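Local atomic coordinates of freshwater cyanophage protein (Microcystis phage Mic1, PDB entry 6L2W), a protein that is of unknown function but adopts a novel fold and probably serves as a structural protein of a freshwater cyanophage. Residues N16-D24 / S32-G43; V55-E65 / W76-L85. One frame throughout, in Å; residues are numbered along the deposited sequence.

Interaction 1 of 2, residues N16-D24 / S32-G43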
loop_
_atom_site.group_PDB
_atom_site.type_symbol
_atom_site.label_atom_id
_atom_site.label_comp_id
_atom_site.label_asym_id
_atom_site.label_seq_id
_atom_site.Cartn_x
_atom_site.Cartn_y
_atom_site.Cartn_z
ATOM N N ASN B 16 11.752 13.558 9.424
ATOM C CA ASN B 16 12.168 12.164 9.213
ATOM C C ASN B 16 11.042 11.198 9.635
ATOM O O ASN B 16 11.307 10.122 10.151
ATOM C CB ASN B 16 13.484 11.872 9.947
ATOM C CG ASN B 16 14.321 10.801 9.277
ATOM O OD1 ASN B 16 14.440 10.776 8.053
ATOM N ND2 ASN B 16 14.911 9.916 10.067
ATOM N N LEU B 17 9.789 11.554 9.363
ATOM C CA LEU B 17 8.631 10.815 9.908
ATOM C C LEU B 17 7.775 10.224 8.783
ATOM O O LEU B 17 7.437 10.889 7.822
ATOM C CB LEU B 17 7.756 11.760 10.740
ATOM C CG LEU B 17 7.984 11.773 12.250
ATOM C CD1 LEU B 17 6.947 12.665 12.927
ATOM C CD2 LEU B 17 7.946 10.366 12.835
ATOM N N PHE B 18 7.402 8.970 8.978
ATOM C CA PHE B 18 6.370 8.304 8.223
ATOM C C PHE B 18 5.040 8.603 8.902
ATOM O O PHE B 18 4.903 8.351 10.088
ATOM C CB PHE B 18 6.611 6.791 8.189
ATOM C CG PHE B 18 5.631 6.032 7.335
ATOM C CD1 PHE B 18 5.484 6.332 5.989
ATOM C CD2 PHE B 18 4.870 5.005 7.865
ATOM C CE1 PHE B 18 4.572 5.648 5.202
ATOM C CE2 PHE B 18 3.973 4.307 7.071
ATOM C CZ PHE B 18 3.816 4.640 5.746
ATOM N N ASP B 19 4.095 9.136 8.144
ATOM C CA ASP B 19 2.837 9.619 8.688
ATOM C C ASP B 19 1.697 8.872 7.986
ATOM O O ASP B 19 1.226 9.343 6.945
ATOM C CB ASP B 19 2.744 11.141 8.514
ATOM C CG ASP B 19 1.517 11.809 9.129
ATOM O OD1 ASP B 19 0.651 11.091 9.705
ATOM O OD2 ASP B 19 1.437 13.050 9.045
ATOM N N ALA B 20 1.267 7.732 8.536
ATOM C CA ALA B 20 0.220 6.930 7.903
ATOM C C ALA B 20 -0.932 6.616 8.872
ATOM O O ALA B 20 -0.888 6.967 10.027
ATOM C CB ALA B 20 0.816 5.664 7.334
ATOM N N GLY B 21 -1.958 5.946 8.337
ATOM C CA GLY B 21 -3.186 5.624 9.033
ATOM C C GLY B 21 -4.347 5.436 8.054
ATOM O O GLY B 21 -4.136 5.252 6.869
ATOM N N VAL B 22 -5.573 5.532 8.571
ATOM C CA VAL B 22 -6.797 5.196 7.875
ATOM C C VAL B 22 -7.721 6.409 7.958
ATOM O O VAL B 22 -7.721 7.140 8.956
ATOM C CB VAL B 22 -7.442 3.947 8.504
ATOM C CG1 VAL B 22 -8.835 3.679 7.972
ATOM C CG2 VAL B 22 -6.568 2.719 8.322
ATOM N N ILE B 23 -8.449 6.686 6.897
ATOM C CA ILE B 23 -9.472 7.723 6.986
ATOM C C ILE B 23 -10.800 7.001 7.194
ATOM O O ILE B 23 -11.142 6.115 6.422
ATOM C CB ILE B 23 -9.488 8.641 5.748
ATOM C CG1 ILE B 23 -8.155 9.361 5.554
ATOM C CG2 ILE B 23 -10.619 9.657 5.844
ATOM C CD1 ILE B 23 -7.905 9.806 4.139
ATOM N N ASP B 24 -11.513 7.309 8.269
ATOM C CA ASP B 24 -12.785 6.599 8.485
ATOM C C ASP B 24 -13.752 7.036 7.382
ATOM O O ASP B 24 -13.988 8.215 7.228
ATOM C CB ASP B 24 -13.370 6.858 9.878
ATOM C CG ASP B 24 -14.692 6.139 10.080
ATOM O OD1 ASP B 24 -15.709 6.573 9.446
ATOM O OD2 ASP B 24 -14.690 5.119 10.814
ATOM N N SER B 32 -4.445 8.074 12.845
ATOM C CA SER B 32 -3.062 7.703 12.740
ATOM C C SER B 32 -2.814 6.283 13.269
ATOM O O SER B 32 -3.570 5.717 14.053
ATOM C CB SER B 32 -2.173 8.689 13.438
ATOM O OG SER B 32 -0.955 8.062 13.824
ATOM N N LEU B 33 -1.680 5.766 12.821
ATOM C CA LEU B 33 -1.175 4.442 13.156
ATOM C C LEU B 33 -0.968 4.290 14.657
ATOM O O LEU B 33 -1.204 3.221 15.197
ATOM C CB LEU B 33 0.168 4.232 12.455
ATOM C CG LEU B 33 0.055 3.715 11.037
ATOM C CD1 LEU B 33 1.429 3.395 10.487
ATOM C CD2 LEU B 33 -0.843 2.492 11.006
ATOM N N SER B 34 -0.464 5.349 15.275
ATOM C CA SER B 34 -0.189 5.380 16.707
ATOM C C SER B 34 -1.453 5.066 17.517
ATOM O O SER B 34 -1.347 4.524 18.608
ATOM C CB SER B 34 0.342 6.724 17.073
ATOM O OG SER B 34 -0.599 7.716 16.696
ATOM N N GLU B 35 -2.627 5.414 16.977
ATOM C CA GLU B 35 -3.925 5.250 17.662
ATOM C C GLU B 35 -4.637 3.963 17.216
ATOM O O GLU B 35 -5.812 3.786 17.545
ATOM C CB GLU B 35 -4.881 6.419 17.366
ATOM C CG GLU B 35 -4.261 7.809 17.444
ATOM C CD GLU B 35 -5.117 8.938 16.877
ATOM O OE1 GLU B 35 -5.943 9.487 17.634
ATOM O OE2 GLU B 35 -4.954 9.282 15.679
ATOM N N ILE B 36 -3.983 3.086 16.455
ATOM C CA ILE B 36 -4.669 1.905 15.892
ATOM C C ILE B 36 -3.993 0.654 16.460
ATOM O O ILE B 36 -2.784 0.471 16.295
ATOM C CB ILE B 36 -4.647 1.889 14.345
ATOM C CG1 ILE B 36 -5.466 3.023 13.722
ATOM C CG2 ILE B 36 -5.114 0.545 13.815
ATOM C CD1 ILE B 36 -5.231 3.191 12.250
ATOM N N GLU B 37 -4.799 -0.222 17.058
ATOM C CA GLU B 37 -4.280 -1.336 17.819
ATOM C C GLU B 37 -4.258 -2.597 16.953
ATOM O O GLU B 37 -3.254 -3.313 16.949
ATOM C CB GLU B 37 -5.093 -1.528 19.098
ATOM C CG GLU B 37 -4.224 -1.547 20.347
ATOM C CD GLU B 37 -4.299 -2.849 21.122
ATOM O OE1 GLU B 37 -3.695 -3.839 20.669
ATOM O OE2 GLU B 37 -4.981 -2.873 22.159
ATOM N N ASP B 38 -5.327 -2.871 16.216
ATOM C CA ASP B 38 -5.328 -4.068 15.368
ATOM C C ASP B 38 -5.540 -3.625 13.911
ATOM O O ASP B 38 -6.676 -3.596 13.427
ATOM C CB ASP B 38 -6.349 -5.072 15.918
ATOM C CG ASP B 38 -6.616 -6.266 15.024
ATOM O OD1 ASP B 38 -5.732 -6.614 14.217
ATOM O OD2 ASP B 38 -7.719 -6.819 15.128
ATOM N N TYR B 39 -4.430 -3.310 13.224
ATOM C CA TYR B 39 -4.469 -2.435 12.043
ATOM C C TYR B 39 -5.231 -3.105 10.905
ATOM O O TYR B 39 -6.044 -2.482 10.241
ATOM C CB TYR B 39 -3.078 -2.034 11.541
ATOM C CG TYR B 39 -3.131 -1.167 10.305
ATOM C CD1 TYR B 39 -3.338 0.194 10.409
ATOM C CD2 TYR B 39 -3.044 -1.705 9.034
ATOM C CE1 TYR B 39 -3.442 1.005 9.297
ATOM C CE2 TYR B 39 -3.138 -0.910 7.902
ATOM C CZ TYR B 39 -3.334 0.456 8.036
ATOM O OH TYR B 39 -3.417 1.288 6.956
ATOM N N ASP B 40 -4.975 -4.381 10.710
ATOM C CA ASP B 40 -5.472 -5.063 9.544
ATOM C C ASP B 40 -6.998 -5.153 9.590
ATOM O O ASP B 40 -7.606 -5.411 8.548
ATOM C CB ASP B 40 -4.799 -6.431 9.371
ATOM C CG ASP B 40 -3.370 -6.352 8.834
ATOM O OD1 ASP B 40 -3.137 -5.624 7.821
ATOM O OD2 ASP B 40 -2.492 -7.022 9.422
ATOM N N ASN B 41 -7.596 -4.941 10.763
ATOM C CA ASN B 41 -9.037 -5.107 10.974
ATOM C C ASN B 41 -9.727 -3.759 11.169
ATOM O O ASN B 41 -10.914 -3.724 11.461
ATOM C CB ASN B 41 -9.308 -5.975 12.207
ATOM C CG ASN B 41 -9.031 -7.428 11.921
ATOM O OD1 ASN B 41 -9.458 -7.930 10.895
ATOM N ND2 ASN B 41 -8.253 -8.076 12.768
ATOM N N PHE B 42 -8.993 -2.663 11.007
ATOM C CA PHE B 42 -9.488 -1.374 11.424
ATOM C C PHE B 42 -9.927 -0.549 10.210
ATOM O O PHE B 42 -9.237 -0.498 9.215
ATOM C CB PHE B 42 -8.411 -0.655 12.235
ATOM C CG PHE B 42 -8.826 0.719 12.655
ATOM C CD1 PHE B 42 -8.737 1.782 11.774
ATOM C CD2 PHE B 42 -9.370 0.939 13.905
ATOM C CE1 PHE B 42 -9.164 3.046 12.147
ATOM C CE2 PHE B 42 -9.799 2.206 14.274
ATOM C CZ PHE B 42 -9.700 3.256 13.391
ATOM N N GLY B 43 -11.077 0.094 10.319
ATOM C CA GLY B 43 -11.457 1.162 9.409
ATOM C C GLY B 43 -12.155 0.677 8.147
ATOM O O GLY B 43 -12.397 1.460 7.243
HETATM O O HOH W 1 -11.498 3.687 5.615
#
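A chi1 of 171° turns CG1 of Val22 away from the backbone N and leaves CG2 across from the carbonyl carbon, so that the two methyls part toward different residues of 32-43, while Tyr39 and Phe42, each with CG anti to its own N, swing their rings back to meet them. CG2 of Val22 lies 3.7 Å from Tyr39 CE1, the valine branch and the tyrosine ring meeting at a slant, and the same methyl touches Ile36 CD1. CB of Val22 comes up to the rim of the Phe42 ring, near its plane, at 4.1 Å from CE1. One face of that ring is taken by Ile36 CG1, 3.9 Å above the centre, so the phenyl is held by packing from within its own loop as well as from the strand. CG1 of Val22 settles directly on the backbone of Gly43, 3.9 Å from its CA.

Farther back along strand 17-23 the backbone takes over. Leu33 N donates to Ala20 O at 3.1 Å, a bent bond (143° at the hydrogen) whose donor is tilted from the carbonyl plane, and Leu33 CD1 rests 3.9 Å from Ala20 CB. Gly21 pairs with Ser32 as an antiparallel non-hydrogen-bonded pair; the bare glycine allows this approach. At the far end a single water donates to both Ile23 O and Gly43 O.

Beyond the two segments, Tyr39 meets Phe73 of the second subunit edge-to-face, and Asp40 forms a salt bridge with Arg74 of that subunit. The arrangement is that of an antiparallel edge pairing, 17-23 with 30-32, after which the chain runs through two short 3-10 segments and folds back over Val22, with Tyr39 and Asp40 turned to the second subunit.

Interaction 2 of 2, residues V55-E65 / W76-L85; sequences VCEYCAKLGIE and WYSGDMSYHL
A Schellman motif closes helix 51-61 at Gly63, and the chain leaving it docks on the hairpin formed by strands 75-77 and 83-89. Gly63, at positive phi, offers its O to Gly79 N (3.1 Å), the donor standing above the carbonyl plane. Glu65 N makes a weak bond to Tyr77 O, and Ile64 bridges to Ser78 between the two. Ile64 is the wedge: with CG2 anti to its backbone N and CG1 beside that N (chi1 -73°), the first presses on Trp76 CB at 3.6 Å, while CD1 reaches Tyr83 CB at 4.1 Å. Leu62 crosses Tyr83 at about a right angle, laying both methyls over one face of the ring, opposite Ser82 CB. Cys59 SG touches Leu85 CD1 at 3.8 Å. Glu65 O meets the Trp76 indole at its edge, in plane, 3.5 Å from CD1, while NE1 of that indole bonds to Asn103 of helix 96-115. The hairpin end is fixed by Asp80 OD1, which accepts from Ser78 OG and Ser82 N; the latter bond makes an Asx turn, Asp80 to Ser82, overlapping the type I turn Ser78-Met81. The whole is a helix packed on a beta hairpin, its capped C-terminus bridged to the turn.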
loop_
_atom_site.group_PDB
_atom_site.type_symbol
_atom_site.label_atom_id
_atom_site.label_comp_id
_atom_site.label_asym_id
_atom_site.label_seq_id
_atom_site.Cartn_x
_atom_site.Cartn_y
_atom_site.Cartn_z
ATOM N N VAL B 55 -18.609 6.447 -1.878
ATOM C CA VAL B 55 -17.223 6.124 -1.621
ATOM C C VAL B 55 -16.391 6.582 -2.829
ATOM O O VAL B 55 -15.352 7.220 -2.664
ATOM C CB VAL B 55 -17.067 4.622 -1.314
ATOM C CG1 VAL B 55 -15.679 4.107 -1.648
ATOM C CG2 VAL B 55 -17.432 4.310 0.135
ATOM N N CYS B 56 -16.862 6.305 -4.043
ATOM C CA CYS B 56 -16.061 6.658 -5.219
ATOM C C CYS B 56 -15.934 8.171 -5.367
ATOM O O CYS B 56 -14.912 8.669 -5.854
ATOM C CB CYS B 56 -16.651 6.094 -6.499
ATOM S SG CYS B 56 -16.404 4.309 -6.628
ATOM N N GLU B 57 -16.967 8.873 -4.953
ATOM C CA GLU B 57 -17.029 10.328 -5.103
ATOM C C GLU B 57 -16.032 10.975 -4.130
ATOM O O GLU B 57 -15.341 11.966 -4.451
ATOM C CB GLU B 57 -18.456 10.824 -4.854
ATOM C CG GLU B 57 -19.393 10.579 -6.032
ATOM C CD GLU B 57 -20.778 11.217 -5.946
ATOM O OE1 GLU B 57 -21.589 10.783 -5.088
ATOM O OE2 GLU B 57 -21.053 12.138 -6.753
ATOM N N TYR B 58 -15.959 10.421 -2.932
ATOM C CA TYR B 58 -15.084 11.013 -1.959
ATOM C C TYR B 58 -13.624 10.723 -2.359
ATOM O O TYR B 58 -12.772 11.607 -2.264
ATOM C CB TYR B 58 -15.471 10.547 -0.556
ATOM C CG TYR B 58 -14.605 11.158 0.506
ATOM C CD1 TYR B 58 -14.711 12.496 0.840
ATOM C CD2 TYR B 58 -13.619 10.412 1.126
ATOM C CE1 TYR B 58 -13.882 13.071 1.793
ATOM C CE2 TYR B 58 -12.787 10.966 2.083
ATOM C CZ TYR B 58 -12.912 12.300 2.416
ATOM O OH TYR B 58 -12.083 12.827 3.371
ATOM N N CYS B 59 -13.356 9.510 -2.845
ATOM C CA CYS B 59 -12.001 9.134 -3.282
ATOM C C CYS B 59 -11.537 10.020 -4.448
ATOM O O CYS B 59 -10.370 10.439 -4.484
ATOM C CB CYS B 59 -11.943 7.658 -3.678
ATOM S SG CYS B 59 -12.043 6.540 -2.251
ATOM N N ALA B 60 -12.432 10.303 -5.384
ATOM C CA ALA B 60 -12.136 11.222 -6.493
ATOM C C ALA B 60 -11.757 12.600 -5.939
ATOM O O ALA B 60 -10.801 13.185 -6.418
ATOM C CB ALA B 60 -13.302 11.323 -7.455
ATOM N N LYS B 61 -12.445 13.075 -4.904
ATOM C CA LYS B 61 -12.102 14.360 -4.249
ATOM C C LYS B 61 -10.660 14.334 -3.721
ATOM O O LYS B 61 -9.986 15.360 -3.677
ATOM C CB LYS B 61 -13.041 14.657 -3.073
ATOM C CG LYS B 61 -13.556 16.086 -2.982
ATOM C CD LYS B 61 -14.930 16.211 -2.331
ATOM C CE LYS B 61 -16.054 15.669 -3.196
ATOM N NZ LYS B 61 -17.392 16.082 -2.708
ATOM N N LEU B 62 -10.179 13.170 -3.305
ATOM C CA LEU B 62 -8.814 13.076 -2.849
ATOM C C LEU B 62 -7.846 12.851 -4.022
ATOM O O LEU B 62 -6.636 12.829 -3.797
ATOM C CB LEU B 62 -8.737 11.949 -1.816
ATOM C CG LEU B 62 -9.502 12.208 -0.523
ATOM C CD1 LEU B 62 -9.414 10.998 0.387
ATOM C CD2 LEU B 62 -8.990 13.443 0.202
ATOM N N GLY B 63 -8.345 12.675 -5.254
ATOM C CA GLY B 63 -7.460 12.483 -6.419
ATOM C C GLY B 63 -7.157 11.011 -6.683
ATOM O O GLY B 63 -6.199 10.668 -7.350
ATOM N N ILE B 64 -8.007 10.135 -6.196
ATOM C CA ILE B 64 -7.842 8.727 -6.441
ATOM C C ILE B 64 -8.461 8.410 -7.805
ATOM O O ILE B 64 -9.582 8.813 -8.104
ATOM C CB ILE B 64 -8.460 7.905 -5.298
ATOM C CG1 ILE B 64 -7.597 8.007 -4.038
ATOM C CG2 ILE B 64 -8.687 6.461 -5.715
ATOM C CD1 ILE B 64 -8.273 7.491 -2.781
ATOM N N GLU B 65 -7.711 7.666 -8.595
ATOM C CA GLU B 65 -8.029 7.463 -9.977
ATOM C C GLU B 65 -8.120 5.960 -10.274
ATOM O O GLU B 65 -7.537 5.122 -9.591
ATOM C CB GLU B 65 -6.950 8.085 -10.866
ATOM C CG GLU B 65 -6.924 9.608 -10.903
ATOM C CD GLU B 65 -5.691 10.161 -11.610
ATOM O OE1 GLU B 65 -5.415 9.730 -12.746
ATOM O OE2 GLU B 65 -4.979 10.989 -11.012
ATOM N N TRP B 76 -6.423 1.347 -5.508
ATOM C CA TRP B 76 -6.486 2.594 -6.241
ATOM C C TRP B 76 -5.710 3.661 -5.473
ATOM O O TRP B 76 -6.059 3.966 -4.349
ATOM C CB TRP B 76 -7.942 3.037 -6.428
ATOM C CG TRP B 76 -8.773 2.082 -7.225
ATOM C CD1 TRP B 76 -9.103 2.165 -8.550
ATOM C CD2 TRP B 76 -9.374 0.870 -6.745
ATOM N NE1 TRP B 76 -9.864 1.086 -8.929
ATOM C CE2 TRP B 76 -10.060 0.282 -7.841
ATOM C CE3 TRP B 76 -9.393 0.225 -5.505
ATOM C CZ2 TRP B 76 -10.777 -0.905 -7.727
ATOM C CZ3 TRP B 76 -10.096 -0.959 -5.399
ATOM C CH2 TRP B 76 -10.765 -1.520 -6.495
ATOM N N TYR B 77 -4.748 4.275 -6.141
ATOM C CA TYR B 77 -3.884 5.270 -5.558
ATOM C C TYR B 77 -4.266 6.681 -6.018
ATOM O O TYR B 77 -4.759 6.881 -7.125
ATOM C CB TYR B 77 -2.432 4.942 -5.911
ATOM C CG TYR B 77 -1.850 3.865 -5.032
ATOM C CD1 TYR B 77 -1.948 2.527 -5.370
ATOM C CD2 TYR B 77 -1.253 4.188 -3.829
ATOM C CE1 TYR B 77 -1.435 1.534 -4.552
ATOM C CE2 TYR B 77 -0.720 3.207 -3.006
ATOM C CZ TYR B 77 -0.827 1.876 -3.361
ATOM O OH TYR B 77 -0.303 0.924 -2.533
ATOM N N SER B 78 -3.991 7.636 -5.173
ATOM C CA SER B 78 -4.192 9.045 -5.555
ATOM C C SER B 78 -3.003 9.474 -6.413
ATOM O O SER B 78 -1.954 8.856 -6.312
ATOM C CB SER B 78 -4.367 9.915 -4.357
ATOM O OG SER B 78 -3.202 9.957 -3.578
ATOM N N GLY B 79 -3.154 10.491 -7.220
ATOM C CA GLY B 79 -2.054 10.951 -8.082
ATOM C C GLY B 79 -0.849 11.426 -7.299
ATOM O O GLY B 79 0.245 11.192 -7.769
ATOM N N ASP B 80 -1.042 12.025 -6.131
ATOM C CA ASP B 80 0.054 12.542 -5.276
ATOM C C ASP B 80 0.620 11.435 -4.374
ATOM O O ASP B 80 1.564 11.725 -3.649
ATOM C CB ASP B 80 -0.396 13.796 -4.527
ATOM C CG ASP B 80 -1.506 13.570 -3.527
ATOM O OD1 ASP B 80 -2.086 12.500 -3.541
ATOM O OD2 ASP B 80 -1.769 14.469 -2.744
ATOM N N MET B 81 0.040 10.244 -4.425
ATOM C CA MET B 81 0.410 9.025 -3.664
ATOM C C MET B 81 0.180 9.203 -2.164
ATOM O O MET B 81 0.662 8.386 -1.435
ATOM C CB MET B 81 1.833 8.551 -3.954
ATOM C CG MET B 81 2.015 8.090 -5.371
ATOM S SD MET B 81 1.168 6.585 -5.791
ATOM C CE MET B 81 1.877 5.468 -4.604
ATOM N N SER B 82 -0.557 10.205 -1.742
ATOM C CA SER B 82 -0.835 10.396 -0.315
ATOM C C SER B 82 -1.902 9.423 0.232
ATOM O O SER B 82 -1.960 9.202 1.445
ATOM C CB SER B 82 -1.290 11.796 -0.090
ATOM O OG SER B 82 -0.262 12.715 -0.382
ATOM N N TYR B 83 -2.789 8.904 -0.624
ATOM C CA TYR B 83 -3.932 8.088 -0.192
ATOM C C TYR B 83 -4.045 6.861 -1.089
ATOM O O TYR B 83 -3.665 6.885 -2.231
ATOM C CB TYR B 83 -5.274 8.837 -0.263
ATOM C CG TYR B 83 -5.226 10.237 0.274
ATOM C CD1 TYR B 83 -5.254 10.472 1.633
ATOM C CD2 TYR B 83 -5.073 11.314 -0.570
ATOM C CE1 TYR B 83 -5.146 11.745 2.149
ATOM C CE2 TYR B 83 -4.960 12.603 -0.074
ATOM C CZ TYR B 83 -4.973 12.812 1.289
ATOM O OH TYR B 83 -4.827 14.063 1.803
ATOM N N HIS B 84 -4.645 5.814 -0.584
ATOM C CA HIS B 84 -5.123 4.813 -1.501
ATOM C C HIS B 84 -6.345 4.116 -0.923
ATOM O O HIS B 84 -6.587 4.160 0.287
ATOM C CB HIS B 84 -4.004 3.840 -1.883
ATOM C CG HIS B 84 -3.779 2.750 -0.902
ATOM N ND1 HIS B 84 -3.071 2.954 0.243
ATOM C CD2 HIS B 84 -4.144 1.445 -0.910
ATOM C CE1 HIS B 84 -2.981 1.804 0.905
ATOM N NE2 HIS B 84 -3.641 0.864 0.224
ATOM N N LEU B 85 -7.106 3.515 -1.832
ATOM C CA LEU B 85 -8.281 2.735 -1.495
ATOM C C LEU B 85 -7.988 1.247 -1.723
ATOM O O LEU B 85 -7.245 0.863 -2.626
ATOM C CB LEU B 85 -9.444 3.205 -2.373
ATOM C CG LEU B 85 -10.774 2.506 -2.113
ATOM C CD1 LEU B 85 -11.404 3.030 -0.827
ATOM C CD2 LEU B 85 -11.714 2.683 -3.289
#

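Overall arrangement
The two contacts illustrate how one antiparallel sheet can organise separate parts of a small protein. Interaction 1 lies toward the edge, where strand 17-23 meets the loop after strand 30-32; the centre of interaction 2 is about 6 Å from the centre of the chain, that of interaction 1 about 14 Å. Their centres are about 17 Å apart, yet they touch: Ile23 points away from 32-43, and its CD1 packs 3.7 Å from Tyr83 CD1 and 4.2 Å from Leu62 CD1. Strand 2-12 pairs with both 17-23 and 83-89, linking the two through the sheet. Both also reach the second subunit, through Tyr39 in interaction 1 and Tyr77 in interaction 2.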